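PDB 3L4A: odorant binding protein (AGAP010409-PA) from Anopheles gambiae, which probably binds odorant molecules and carries them, as a small, secreted, mainly helical protein. Local coordinates for residues E86-E91 / A100-Q105; V58-N63 / K80-L85; F41-G46 / D95-A100; E65-S70 / E109-Y114. All coordinates share one frame; numbering follows the deposited sequence. Where two conformers were deposited one is given.

Contact 1 (E86-E91 / A100-Q105); sequences EAKNLE and AYSAFQ
Lys88 and Leu90, in the turn that follows helix 75-87, pack on Ser102 and Ala103 of helix 96-105. The contact is partly buried, with a polar half and an apolar half. It closes a short connection in the helical fold of insect odorant-binding proteins. The chain leaves helical geometry at Asn89, whose phi is positive. Leu90 then starts a short 3-10 turn and reaches over to helix 96-105.

In the polar half, Lys88 packs its aliphatic chain against Ser102. CD lies 3.2 Å from Ser102 O, and CE lies 3.1 Å from the same oxygen. The chain stays extended as far as CE and bends at the last torsion (chi4 -73°), which turns NZ back to the serine. A hydrogen bond from NZ to Ser102 OG at 3.3 Å is weak and doubtful, because Ser102 has two conformers. Gln105 crosses the lysine chain at about a right angle and brings its CB to 3.9 Å from Lys88 NZ.

In the apolar half, Leu90 CD1 meets Ala103 CB at 3.7 Å. The second methyl, Leu90 CD2, comes to 3.9 Å from Ala103 N and so lies against the helix backbone. Leu85 touches both Leu90 and Ala103. Cys106, the disulfide partner of Cys84, is touched by Lys88.

The two halves imply different kinds of hold. The leucine and alanine methyls are buried and need no polar partner. Lys88 NZ lies among polar atoms of 100-105, with Ser102 O at 3.3 Å, and carbonyls there may favour a positive charge.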
loop_
_atom_site.group_PDB
_atom_site.type_symbol
_atom_site.label_atom_id
_atom_site.label_comp_id
_atom_site.label_asym_id
_atom_site.label_seq_id
_atom_site.Cartn_x
_atom_site.Cartn_y
_atom_site.Cartn_z
ATOM N N GLU A 86 -13.390 -3.907 2.538
ATOM C CA GLU A 86 -14.338 -4.513 3.460
ATOM C C GLU A 86 -14.374 -6.026 3.253
ATOM O O GLU A 86 -14.443 -6.793 4.224
ATOM C CB GLU A 86 -15.732 -3.896 3.290
ATOM C CG GLU A 86 -15.846 -2.457 3.781
ATOM C CD GLU A 86 -15.693 -2.333 5.287
ATOM O OE1 GLU A 86 -15.927 -3.335 5.996
ATOM O OE2 GLU A 86 -15.338 -1.233 5.762
ATOM N N ALA A 87 -14.305 -6.453 1.995
ATOM C CA ALA A 87 -14.373 -7.876 1.668
ATOM C C ALA A 87 -13.164 -8.651 2.173
ATOM O O ALA A 87 -13.214 -9.873 2.290
ATOM C CB ALA A 87 -14.544 -8.079 0.164
ATOM N N LYS A 88 -12.084 -7.940 2.479
ATOM C CA LYS A 88 -10.866 -8.575 2.971
ATOM C C LYS A 88 -10.840 -8.772 4.485
ATOM O O LYS A 88 -9.896 -9.363 5.017
ATOM C CB LYS A 88 -9.645 -7.793 2.504
ATOM C CG LYS A 88 -9.374 -8.000 1.029
ATOM C CD LYS A 88 -8.253 -7.122 0.546
ATOM C CE LYS A 88 -7.745 -7.610 -0.808
ATOM N NZ LYS A 88 -6.953 -8.866 -0.687
ATOM N N ASN A 89 -11.875 -8.286 5.166
ATOM C CA ASN A 89 -12.021 -8.482 6.609
ATOM C C ASN A 89 -10.714 -8.227 7.344
ATOM O O ASN A 89 -10.229 -9.069 8.113
ATOM C CB ASN A 89 -12.544 -9.885 6.910
ATOM C CG ASN A 89 -13.960 -10.089 6.415
ATOM O OD1 ASN A 89 -14.908 -10.097 7.199
ATOM N ND2 ASN A 89 -14.114 -10.237 5.106
ATOM N N LEU A 90 -10.163 -7.048 7.095
ATOM C CA LEU A 90 -8.846 -6.678 7.581
ATOM C C LEU A 90 -8.707 -6.738 9.097
ATOM O O LEU A 90 -7.631 -7.041 9.604
ATOM C CB LEU A 90 -8.471 -5.279 7.093
ATOM C CG LEU A 90 -8.364 -5.061 5.581
ATOM C CD1 LEU A 90 -8.022 -3.606 5.287
ATOM C CD2 LEU A 90 -7.324 -5.993 4.991
ATOM N N GLU A 91 -9.787 -6.445 9.810
ATOM C CA GLU A 91 -9.755 -6.424 11.272
ATOM C C GLU A 91 -9.520 -7.811 11.860
ATOM O O GLU A 91 -9.129 -7.941 13.021
ATOM C CB GLU A 91 -11.056 -5.853 11.842
ATOM C CG GLU A 91 -11.997 -5.296 10.801
ATOM C CD GLU A 91 -12.678 -6.394 10.014
ATOM O OE1 GLU A 91 -13.257 -7.305 10.642
ATOM O OE2 GLU A 91 -12.628 -6.346 8.773
ATOM N N ALA A 100 -1.692 -5.127 6.141
ATOM C CA ALA A 100 -1.377 -4.029 5.236
ATOM C C ALA A 100 -1.189 -4.542 3.818
ATOM O O ALA A 100 -1.655 -3.929 2.863
ATOM C CB ALA A 100 -0.123 -3.279 5.702
ATOM N N TYR A 101 -0.493 -5.668 3.672
ATOM C CA TYR A 101 -0.255 -6.212 2.345
ATOM C C TYR A 101 -1.572 -6.603 1.669
ATOM O O TYR A 101 -1.800 -6.279 0.497
ATOM C CB TYR A 101 0.689 -7.409 2.437
ATOM C CG TYR A 101 1.129 -7.947 1.096
ATOM C CD1 TYR A 101 0.481 -9.031 0.519
ATOM C CD2 TYR A 101 2.202 -7.387 0.415
ATOM C CE1 TYR A 101 0.882 -9.527 -0.711
ATOM C CE2 TYR A 101 2.611 -7.876 -0.822
ATOM C CZ TYR A 101 1.943 -8.948 -1.373
ATOM O OH TYR A 101 2.331 -9.453 -2.595
ATOM N N SER A 102 -2.437 -7.286 2.418
ATOM C CA SER A 102 -3.753 -7.651 1.912
ATOM C C SER A 102 -4.539 -6.415 1.492
ATOM O O SER A 102 -5.161 -6.392 0.432
ATOM C CB SER A 102 -4.544 -8.442 2.949
ATOM O OG SER A 102 -5.790 -8.850 2.406
ATOM N N ALA A 103 -4.504 -5.377 2.321
ATOM C CA ALA A 103 -5.211 -4.143 2.007
ATOM C C ALA A 103 -4.738 -3.581 0.676
ATOM O O ALA A 103 -5.547 -3.255 -0.198
ATOM C CB ALA A 103 -5.009 -3.123 3.124
ATOM N N PHE A 104 -3.423 -3.478 0.510
ATOM C CA PHE A 104 -2.888 -2.882 -0.704
ATOM C C PHE A 104 -3.133 -3.713 -1.965
ATOM O O PHE A 104 -3.124 -3.180 -3.071
ATOM C CB PHE A 104 -1.414 -2.518 -0.536
ATOM C CG PHE A 104 -1.202 -1.184 0.137
ATOM C CD1 PHE A 104 -1.425 -0.004 -0.558
ATOM C CD2 PHE A 104 -0.794 -1.113 1.464
ATOM C CE1 PHE A 104 -1.240 1.228 0.053
ATOM C CE2 PHE A 104 -0.599 0.115 2.080
ATOM C CZ PHE A 104 -0.822 1.288 1.369
ATOM N N GLN A 105 -3.388 -5.008 -1.812
ATOM C CA GLN A 105 -3.749 -5.812 -2.972
ATOM C C GLN A 105 -4.992 -5.264 -3.685
ATOM O O GLN A 105 -5.141 -5.430 -4.898
ATOM C CB GLN A 105 -3.948 -7.279 -2.591
ATOM C CG GLN A 105 -2.651 -8.009 -2.257
ATOM C CD GLN A 105 -2.890 -9.450 -1.890
ATOM O OE1 GLN A 105 -2.133 -10.335 -2.286
ATOM N NE2 GLN A 105 -3.957 -9.698 -1.138
#

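Contact 2 (V58-N63 / K80-L85)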
loop_
_atom_site.group_PDB
_atom_site.type_symbol
_atom_site.label_atom_id
_atom_site.label_comp_id
_atom_site.label_asym_id
_atom_site.label_seq_id
_atom_site.Cartn_x
_atom_site.Cartn_y
_atom_site.Cartn_z
ATOM N N VAL A 58 -6.716 2.040 4.591
ATOM C CA VAL A 58 -6.175 2.748 3.436
ATOM C C VAL A 58 -6.804 4.134 3.266
ATOM O O VAL A 58 -8.030 4.264 3.227
ATOM C CB VAL A 58 -6.424 1.929 2.155
ATOM C CG1 VAL A 58 -6.032 2.713 0.916
ATOM C CG2 VAL A 58 -5.681 0.603 2.225
ATOM N N ASP A 59 -5.981 5.176 3.178
ATOM C CA ASP A 59 -6.521 6.493 2.869
ATOM C C ASP A 59 -6.718 6.551 1.370
ATOM O O ASP A 59 -5.766 6.729 0.611
ATOM C CB ASP A 59 -5.607 7.634 3.350
ATOM C CG ASP A 59 -6.117 9.016 2.933
ATOM O OD1 ASP A 59 -7.107 9.102 2.185
ATOM O OD2 ASP A 59 -5.513 10.041 3.327
ATOM N N LEU A 60 -7.966 6.384 0.938
ATOM C CA LEU A 60 -8.268 6.332 -0.479
ATOM C C LEU A 60 -7.976 7.647 -1.225
ATOM O O LEU A 60 -7.595 7.634 -2.395
ATOM C CB LEU A 60 -9.711 5.851 -0.689
ATOM C CG LEU A 60 -9.927 4.427 -0.160
ATOM C CD1 LEU A 60 -11.401 4.008 -0.201
ATOM C CD2 LEU A 60 -9.070 3.446 -0.926
ATOM N N GLN A 61 -8.161 8.785 -0.559
ATOM C CA GLN A 61 -7.828 10.061 -1.187
ATOM C C GLN A 61 -6.318 10.221 -1.384
ATOM O O GLN A 61 -5.864 10.657 -2.446
ATOM C CB GLN A 61 -8.386 11.234 -0.379
ATOM C CG GLN A 61 -7.999 12.582 -0.958
ATOM C CD GLN A 61 -8.588 12.829 -2.337
ATOM O OE1 GLN A 61 -9.699 12.377 -2.640
ATOM N NE2 GLN A 61 -7.861 13.548 -3.177
ATOM N N ALA A 62 -5.550 9.846 -0.362
ATOM C CA ALA A 62 -4.092 9.881 -0.454
ATOM C C ALA A 62 -3.580 8.975 -1.575
ATOM O O ALA A 62 -2.689 9.341 -2.333
ATOM C CB ALA A 62 -3.469 9.493 0.871
ATOM N N ASN A 63 -4.156 7.783 -1.685
ATOM C CA ASN A 63 -3.794 6.889 -2.779
ATOM C C ASN A 63 -4.208 7.408 -4.161
ATOM O O ASN A 63 -3.475 7.270 -5.138
ATOM C CB ASN A 63 -4.321 5.480 -2.507
ATOM C CG ASN A 63 -3.460 4.739 -1.518
ATOM O OD1 ASN A 63 -2.446 4.141 -1.894
ATOM N ND2 ASN A 63 -3.825 4.796 -0.245
ATOM N N LYS A 80 -15.448 1.457 -5.018
ATOM C CA LYS A 80 -14.903 0.170 -5.408
ATOM C C LYS A 80 -13.876 -0.300 -4.388
ATOM O O LYS A 80 -13.891 -1.460 -3.970
ATOM C CB LYS A 80 -14.338 0.224 -6.825
ATOM C CG LYS A 80 -13.002 0.876 -6.985
ATOM C CD LYS A 80 -12.674 1.013 -8.476
ATOM C CE LYS A 80 -12.758 -0.332 -9.208
ATOM N NZ LYS A 80 -12.240 -0.236 -10.622
ATOM N N HIS A 81 -13.019 0.606 -3.937
ATOM C CA HIS A 81 -11.989 0.197 -2.985
ATOM C C HIS A 81 -12.495 0.011 -1.566
ATOM O O HIS A 81 -12.049 -0.893 -0.865
ATOM C CB HIS A 81 -10.776 1.115 -3.056
ATOM C CG HIS A 81 -10.036 0.970 -4.338
ATOM N ND1 HIS A 81 -9.488 -0.233 -4.730
ATOM C CD2 HIS A 81 -9.817 1.836 -5.353
ATOM C CE1 HIS A 81 -8.927 -0.089 -5.917
ATOM N NE2 HIS A 81 -9.110 1.156 -6.317
ATOM N N ARG A 82 -13.435 0.846 -1.141
ATOM C CA ARG A 82 -14.076 0.617 0.153
ATOM C C ARG A 82 -14.645 -0.801 0.198
ATOM O O ARG A 82 -14.438 -1.526 1.159
ATOM C CB ARG A 82 -15.200 1.619 0.410
ATOM C CG ARG A 82 -14.752 2.989 0.864
ATOM C CD ARG A 82 -15.936 3.764 1.435
ATOM N NE ARG A 82 -15.660 5.192 1.560
ATOM C CZ ARG A 82 -15.000 5.743 2.572
ATOM N NH1 ARG A 82 -14.801 7.056 2.601
ATOM N NH2 ARG A 82 -14.538 4.982 3.557
ATOM N N ALA A 83 -15.340 -1.206 -0.864
ATOM C CA ALA A 83 -15.934 -2.537 -0.924
ATOM C C ALA A 83 -14.883 -3.658 -0.959
ATOM O O ALA A 83 -15.027 -4.679 -0.272
ATOM C CB ALA A 83 -16.867 -2.642 -2.125
ATOM N N CYS A 84 -13.835 -3.463 -1.750
ATOM C CA CYS A 84 -12.755 -4.436 -1.823
ATOM C C CYS A 84 -12.134 -4.636 -0.445
ATOM O O CYS A 84 -11.940 -5.763 -0.003
ATOM C CB CYS A 84 -11.703 -3.969 -2.825
ATOM S SG CYS A 84 -10.329 -5.114 -3.040
ATOM N N LEU A 85 -11.829 -3.535 0.234
ATOM C CA LEU A 85 -11.192 -3.607 1.545
ATOM C C LEU A 85 -12.110 -4.249 2.574
ATOM O O LEU A 85 -11.667 -5.050 3.393
ATOM C CB LEU A 85 -10.757 -2.204 1.997
ATOM C CG LEU A 85 -9.661 -1.626 1.101
ATOM C CD1 LEU A 85 -9.517 -0.119 1.254
ATOM C CD2 LEU A 85 -8.334 -2.330 1.403
#
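Leu60 and Val58 pack on one side of helix 75-87, through His81, Arg82 and Leu85. The motif is an N-capped helix start, at helix 60-66, set against a neighbouring helix of the odorant-binding fold. The contact is buried, and its packing is apolar.

Leu60 makes the largest share of it. Its CG is anti to the carbonyl carbon (chi1 -62°), and the two methyls part over the facing helix. CD2 touches His81 CB at 3.6 Å. CD1 touches Arg82 CG at 3.7 Å. The arginine therefore offers the base of its chain to the leucine, while its NH2 bonds to the carbonyl O of Trp134 in the C-terminal Strep-tag. The His81 ring is held elsewhere too: it meets Phe77 edge-to-face, and NE2 makes a weak hydrogen bond to Asp110.

Val58 and Leu85 cross at about a right angle. Leu85 CD1 comes to 3.8 Å from Val58 CB. Val58 CG2 is anti to the carbonyl carbon, beside the backbone N, and there it meets both Leu85 CD1 and Leu85 CD2 at 4.0 Å. Both side chains also touch Ala103 of helix 96-105.

Asp59 turns its CB away from this packing and caps the helix. Its OD1 accepts from Ala62 N at 3.1 Å in a nearly straight bond (171°), met from above the carboxylate plane. The carbonyl of Asp59 takes two bonds from a single residue. Asn63 N reaches Asp59 O at 3.0 Å. Asn63 ND2 reaches the same O at 2.9 Å, lying above the carbonyl plane but keeping that oxygen close to its own amide plane.

Contact 3 (F41-G46 / D95-A100)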
loop_
_atom_site.group_PDB
_atom_site.type_symbol
_atom_site.label_atom_id
_atom_site.label_comp_id
_atom_site.label_asym_id
_atom_site.label_seq_id
_atom_site.Cartn_x
_atom_site.Cartn_y
_atom_site.Cartn_z
ATOM N N PHE A 41 7.481 -4.648 4.601
ATOM C CA PHE A 41 8.001 -3.541 3.812
ATOM C C PHE A 41 6.857 -2.676 3.266
ATOM O O PHE A 41 6.903 -1.448 3.347
ATOM C CB PHE A 41 8.885 -4.055 2.672
ATOM C CG PHE A 41 9.521 -2.957 1.868
ATOM C CD1 PHE A 41 10.647 -2.302 2.344
ATOM C CD2 PHE A 41 8.986 -2.567 0.652
ATOM C CE1 PHE A 41 11.241 -1.292 1.616
ATOM C CE2 PHE A 41 9.571 -1.550 -0.085
ATOM C CZ PHE A 41 10.701 -0.907 0.402
ATOM N N VAL A 42 5.840 -3.325 2.702
ATOM C CA VAL A 42 4.690 -2.614 2.167
ATOM C C VAL A 42 3.961 -1.850 3.273
ATOM O O VAL A 42 3.581 -0.691 3.095
ATOM C CB VAL A 42 3.754 -3.584 1.445
ATOM C CG1 VAL A 42 2.385 -2.942 1.226
ATOM C CG2 VAL A 42 4.403 -4.019 0.134
ATOM N N ARG A 43 3.798 -2.475 4.431
ATOM C CA ARG A 43 3.238 -1.762 5.577
ATOM C C ARG A 43 4.054 -0.505 5.889
ATOM O O ARG A 43 3.502 0.573 6.084
ATOM C CB ARG A 43 3.181 -2.658 6.808
ATOM C CG ARG A 43 2.764 -1.922 8.073
ATOM C CD ARG A 43 2.549 -2.889 9.213
ATOM N NE ARG A 43 2.236 -2.199 10.464
ATOM C CZ ARG A 43 3.153 -1.785 11.333
ATOM N NH1 ARG A 43 4.442 -2.007 11.098
ATOM N NH2 ARG A 43 2.779 -1.165 12.442
ATOM N N CYS A 44 5.373 -0.647 5.946
ATOM C CA CYS A 44 6.247 0.466 6.285
ATOM C C CYS A 44 6.094 1.619 5.298
ATOM O O CYS A 44 5.975 2.774 5.696
ATOM C CB CYS A 44 7.701 -0.013 6.329
ATOM S SG CYS A 44 8.883 1.272 6.796
ATOM N N ILE A 45 6.109 1.310 4.004
ATOM C CA ILE A 45 5.984 2.351 2.983
ATOM C C ILE A 45 4.628 3.050 3.105
ATOM O O ILE A 45 4.525 4.278 3.017
ATOM C CB ILE A 45 6.131 1.774 1.560
ATOM C CG1 ILE A 45 7.535 1.188 1.351
ATOM C CG2 ILE A 45 5.807 2.840 0.520
ATOM C CD1 ILE A 45 8.650 2.153 1.574
ATOM N N GLY A 46 3.581 2.267 3.328
ATOM C CA GLY A 46 2.252 2.827 3.468
ATOM C C GLY A 46 2.156 3.749 4.666
ATOM O O GLY A 46 1.559 4.825 4.586
ATOM N N ASP A 95 -1.831 -10.471 12.017
ATOM C CA ASP A 95 -0.508 -9.986 11.641
ATOM C C ASP A 95 -0.629 -8.635 10.933
ATOM O O ASP A 95 -1.229 -8.550 9.863
ATOM C CB ASP A 95 0.177 -11.006 10.732
ATOM C CG ASP A 95 1.627 -10.672 10.469
ATOM O OD1 ASP A 95 2.503 -11.442 10.905
ATOM O OD2 ASP A 95 1.897 -9.638 9.836
ATOM N N LEU A 96 -0.066 -7.589 11.535
ATOM C CA LEU A 96 -0.183 -6.226 11.001
ATOM C C LEU A 96 0.430 -6.060 9.615
ATOM O O LEU A 96 -0.049 -5.275 8.801
ATOM C CB LEU A 96 0.462 -5.212 11.949
ATOM C CG LEU A 96 -0.216 -4.972 13.295
ATOM C CD1 LEU A 96 0.423 -3.775 13.974
ATOM C CD2 LEU A 96 -1.711 -4.752 13.110
ATOM N N CYS A 97 1.510 -6.780 9.353
ATOM C CA CYS A 97 2.129 -6.700 8.041
ATOM C C CYS A 97 1.264 -7.400 7.008
ATOM O O CYS A 97 1.054 -6.881 5.912
ATOM C CB CYS A 97 3.512 -7.334 8.062
ATOM S SG CYS A 97 4.650 -6.507 9.176
ATOM N N GLU A 98 0.774 -8.587 7.344
ATOM C CA GLU A 98 -0.100 -9.305 6.425
ATOM C C GLU A 98 -1.357 -8.476 6.126
ATOM O O GLU A 98 -1.839 -8.441 4.990
ATOM C CB GLU A 98 -0.478 -10.675 6.999
ATOM C CG GLU A 98 -1.316 -11.524 6.055
ATOM C CD GLU A 98 -1.781 -12.810 6.705
ATOM O OE1 GLU A 98 -2.792 -13.379 6.243
ATOM O OE2 GLU A 98 -1.139 -13.240 7.686
ATOM N N ARG A 99 -1.879 -7.808 7.150
ATOM C CA ARG A 99 -3.056 -6.964 6.994
ATOM C C ARG A 99 -2.812 -5.834 5.991
ATOM O O ARG A 99 -3.635 -5.599 5.096
ATOM C CB ARG A 99 -3.496 -6.398 8.345
ATOM C CG ARG A 99 -4.816 -5.652 8.299
ATOM C CD ARG A 99 -5.043 -4.858 9.567
ATOM N NE ARG A 99 -5.161 -5.742 10.720
ATOM C CZ ARG A 99 -5.168 -5.322 11.978
ATOM N NH1 ARG A 99 -5.059 -4.026 12.245
ATOM N NH2 ARG A 99 -5.277 -6.198 12.968
ATOM N N ALA A 100 -1.692 -5.127 6.141
ATOM C CA ALA A 100 -1.377 -4.029 5.236
ATOM C C ALA A 100 -1.189 -4.542 3.818
ATOM O O ALA A 100 -1.655 -3.929 2.863
ATOM C CB ALA A 100 -0.123 -3.279 5.702
#
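Arg43 and Ala100 form the tight part of this contact, where helix 36-48 passes over the start of helix 96-105. Their CA atoms are 5.2 Å apart. Arg43 CB rests on Ala100 CB at 3.5 Å. With so small a residue at this point, the two short helix segments approach to 8.2 Å between axes, at an angle of 72°. Ala100 is buried, and Tyr52 of strand 52-53 also touches it.

From there the arginine runs outward over the first turn of the other helix, crossing Leu96 obliquely. CG is anti to the backbone N (chi1 173°), and the chain stays extended to NE. CD passes Leu96 O at 3.6 Å and lies 4.2 Å from Cys97 SG. That sulfur belongs to the disulfide Cys40-Cys97, which ties the same two helices covalently. Cys44, on helix 36-48, is bonded to Cys11. These are two of the three disulfides of the chain, a pattern characteristic of classical insect odorant-binding proteins.

The outer side is looser. Leu96 meets the guanidinium obliquely, with its CB 3.8 Å from Arg43 NE and its CD1 at the same distance from Arg43 NH2. No hydrogen bond links the two segments. The charge is instead paired with Asp54, in a salt bridge from Arg43 NH2.

On the solvent side, Asp95, which does not touch 41-46, caps its own helix. Its OD2 accepts from Glu98 N at 2.9 Å (166°), on the anti side of the carboxylate and well out of its plane. A weak second bond to Asp95 OD2 comes from Cys97 N.

Contact 4 (E65-S70 / E109-Y114); sequences ENLGNS and EDYEMY
The turn that ends helix 60-66 packs here on helix 108-117, with Asn66, Leu67 and Gly68 set against Tyr111 and Tyr114. It is a surface contact built on two aromatic rings.

Leu67 touches both tyrosines, the first with its side chain and the second mainly with its backbone. Its CD2 sits over one face of the Tyr111 ring in a CH-pi contact, 3.7 Å from the centroid and 15° off the normal. The same Leu67 CD2 is 3.8 Å from Tyr114 CB. The other methyl, Leu67 CD1, reaches Asp110 CB at 3.9 Å.

Asn66 works at the edge of Tyr111. Its ND2 donates to Tyr111 OH at 3.0 Å with an angle of 165°. The oxygen lies close to the amide plane of Asn66, while the amide and ring planes are 62° apart. Tyr111 OH is also hydrogen-bonded to Asn63 OD1, so two asparagines, Asn63 and Asn66, grip this hydroxyl.

Tyr114 faces the backbone of the turn. Leu67 O lies over its ring, 3.3 Å from Tyr114 CD1, and Gly68 N stands over the same face. Gly68 CA comes to 3.7 Å from Tyr114 OH. Gly68 has positive phi, where a CB would jam against the preceding carbonyl O and clash with Tyr114 CE1, so the position suits glycine.

Helix 75-87 borders the contact: its Phe77 is touched by both Leu67 and Asp110.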
loop_
_atom_site.group_PDB
_atom_site.type_symbol
_atom_site.label_atom_id
_atom_site.label_comp_id
_atom_site.label_asym_id
_atom_site.label_seq_id
_atom_site.Cartn_x
_atom_site.Cartn_y
_atom_site.Cartn_z
ATOM N N GLU A 65 -4.339 10.481 -4.963
ATOM C CA GLU A 65 -3.340 11.497 -5.270
ATOM C C GLU A 65 -1.995 10.871 -5.639
ATOM O O GLU A 65 -1.261 11.412 -6.464
ATOM C CB GLU A 65 -3.207 12.469 -4.099
ATOM C CG GLU A 65 -4.445 13.328 -3.907
ATOM C CD GLU A 65 -4.396 14.178 -2.644
ATOM O OE1 GLU A 65 -3.301 14.354 -2.070
ATOM O OE2 GLU A 65 -5.461 14.680 -2.226
ATOM N N ASN A 66 -1.695 9.714 -5.057
ATOM C CA ASN A 66 -0.441 9.013 -5.349
ATOM C C ASN A 66 -0.477 8.296 -6.702
ATOM O O ASN A 66 0.542 7.784 -7.169
ATOM C CB ASN A 66 -0.120 8.034 -4.217
ATOM C CG ASN A 66 1.338 7.589 -4.217
ATOM O OD1 ASN A 66 2.243 8.394 -4.427
ATOM N ND2 ASN A 66 1.563 6.300 -3.969
ATOM N N LEU A 67 -1.651 8.279 -7.326
ATOM C CA LEU A 67 -1.851 7.694 -8.646
ATOM C C LEU A 67 -1.869 8.769 -9.735
ATOM O O LEU A 67 -2.418 8.565 -10.822
ATOM C CB LEU A 67 -3.161 6.898 -8.682
ATOM C CG LEU A 67 -3.113 5.589 -7.894
ATOM C CD1 LEU A 67 -4.518 5.066 -7.649
ATOM C CD2 LEU A 67 -2.282 4.559 -8.635
ATOM N N GLY A 68 -1.293 9.927 -9.427
ATOM C CA GLY A 68 -1.123 10.971 -10.421
ATOM C C GLY A 68 -2.282 11.944 -10.530
ATOM O O GLY A 68 -2.467 12.573 -11.573
ATOM N N ASN A 69 -3.056 12.078 -9.456
ATOM C CA ASN A 69 -4.204 12.985 -9.454
ATOM C C ASN A 69 -4.040 14.078 -8.414
ATOM O O ASN A 69 -3.396 13.875 -7.384
ATOM C CB ASN A 69 -5.496 12.214 -9.163
ATOM C CG ASN A 69 -5.724 11.073 -10.120
ATOM O OD1 ASN A 69 -5.657 9.898 -9.735
ATOM N ND2 ASN A 69 -6.000 11.398 -11.372
ATOM N N SER A 70 -4.639 15.240 -8.671
ATOM C CA SER A 70 -4.590 16.333 -7.703
ATOM C C SER A 70 -5.973 16.723 -7.179
ATOM O O SER A 70 -6.096 17.594 -6.314
ATOM C CB SER A 70 -3.910 17.555 -8.326
ATOM O OG SER A 70 -4.482 17.862 -9.586
ATOM N N GLU A 109 -4.278 -3.268 -9.257
ATOM C CA GLU A 109 -4.619 -2.962 -10.645
ATOM C C GLU A 109 -4.451 -1.470 -10.944
ATOM O O GLU A 109 -4.001 -1.099 -12.023
ATOM C CB GLU A 109 -6.042 -3.426 -10.984
ATOM C CG GLU A 109 -6.224 -4.936 -11.051
ATOM C CD GLU A 109 -6.556 -5.557 -9.706
ATOM O OE1 GLU A 109 -6.915 -6.758 -9.684
ATOM O OE2 GLU A 109 -6.465 -4.850 -8.676
ATOM N N ASP A 110 -4.812 -0.618 -9.987
ATOM C CA ASP A 110 -4.705 0.823 -10.175
ATOM C C ASP A 110 -3.254 1.266 -10.302
ATOM O O ASP A 110 -2.908 2.067 -11.175
ATOM C CB ASP A 110 -5.369 1.556 -9.009
ATOM C CG ASP A 110 -6.797 1.120 -8.790
ATOM O OD1 ASP A 110 -7.709 1.853 -9.214
ATOM O OD2 ASP A 110 -7.005 0.033 -8.215
ATOM N N TYR A 111 -2.406 0.756 -9.420
ATOM C CA TYR A 111 -1.010 1.151 -9.427
ATOM C C TYR A 111 -0.322 0.634 -10.677
ATOM O O TYR A 111 0.487 1.337 -11.284
ATOM C CB TYR A 111 -0.298 0.687 -8.150
ATOM C CG TYR A 111 -0.439 1.686 -7.022
ATOM C CD1 TYR A 111 0.363 2.816 -6.978
ATOM C CD2 TYR A 111 -1.388 1.517 -6.021
ATOM C CE1 TYR A 111 0.241 3.748 -5.969
ATOM C CE2 TYR A 111 -1.523 2.447 -4.995
ATOM C CZ TYR A 111 -0.706 3.563 -4.978
ATOM O OH TYR A 111 -0.810 4.500 -3.971
ATOM N N GLU A 112 -0.673 -0.579 -11.087
ATOM C CA GLU A 112 -0.058 -1.152 -12.280
ATOM C C GLU A 112 -0.472 -0.382 -13.531
ATOM O O GLU A 112 0.348 -0.150 -14.414
ATOM C CB GLU A 112 -0.334 -2.658 -12.394
ATOM C CG GLU A 112 0.288 -3.431 -11.239
ATOM C CD GLU A 112 0.512 -4.902 -11.537
ATOM O OE1 GLU A 112 0.341 -5.316 -12.703
ATOM O OE2 GLU A 112 0.869 -5.643 -10.595
ATOM N N MET A 113 -1.726 0.047 -13.600
ATOM C CA MET A 113 -2.157 0.823 -14.755
ATOM C C MET A 113 -1.416 2.153 -14.799
ATOM O O MET A 113 -0.965 2.593 -15.856
ATOM C CB MET A 113 -3.661 1.065 -14.728
ATOM C CG MET A 113 -4.177 1.647 -16.026
ATOM S SD MET A 113 -5.968 1.736 -16.081
ATOM C CE MET A 113 -6.272 3.133 -15.005
ATOM N N TYR A 114 -1.297 2.792 -13.641
ATOM C CA TYR A 114 -0.616 4.073 -13.538
ATOM C C TYR A 114 0.852 3.938 -13.931
ATOM O O TYR A 114 1.397 4.787 -14.635
ATOM C CB TYR A 114 -0.738 4.612 -12.114
ATOM C CG TYR A 114 0.048 5.876 -11.870
ATOM C CD1 TYR A 114 -0.129 6.987 -12.682
ATOM C CD2 TYR A 114 0.955 5.967 -10.824
ATOM C CE1 TYR A 114 0.583 8.150 -12.468
ATOM C CE2 TYR A 114 1.671 7.136 -10.598
ATOM C CZ TYR A 114 1.477 8.221 -11.425
ATOM O OH TYR A 114 2.180 9.386 -11.215
#

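How the contacts relate
Contact 2 is the buried one, contact 1 is partly buried, and contacts 3 and 4 lie at the surface, on opposite sides of the chain's centre. Contacts 1 and 2 share helix 75-87 and touch through Ala103. Contacts 1 and 3 share helix 96-105 and Ala100, and Leu90 O lies 3.0 Å from Arg99 NE. Contacts 2 and 4 share helix 60-66. The chemistry varies with depth. Contact 2 joins its segments by aliphatic packing alone. Contact 1 adds a lysine among polar atoms. Contact 3 uses a long arginine beside a disulfide, and contact 4 uses tyrosine faces and an amide.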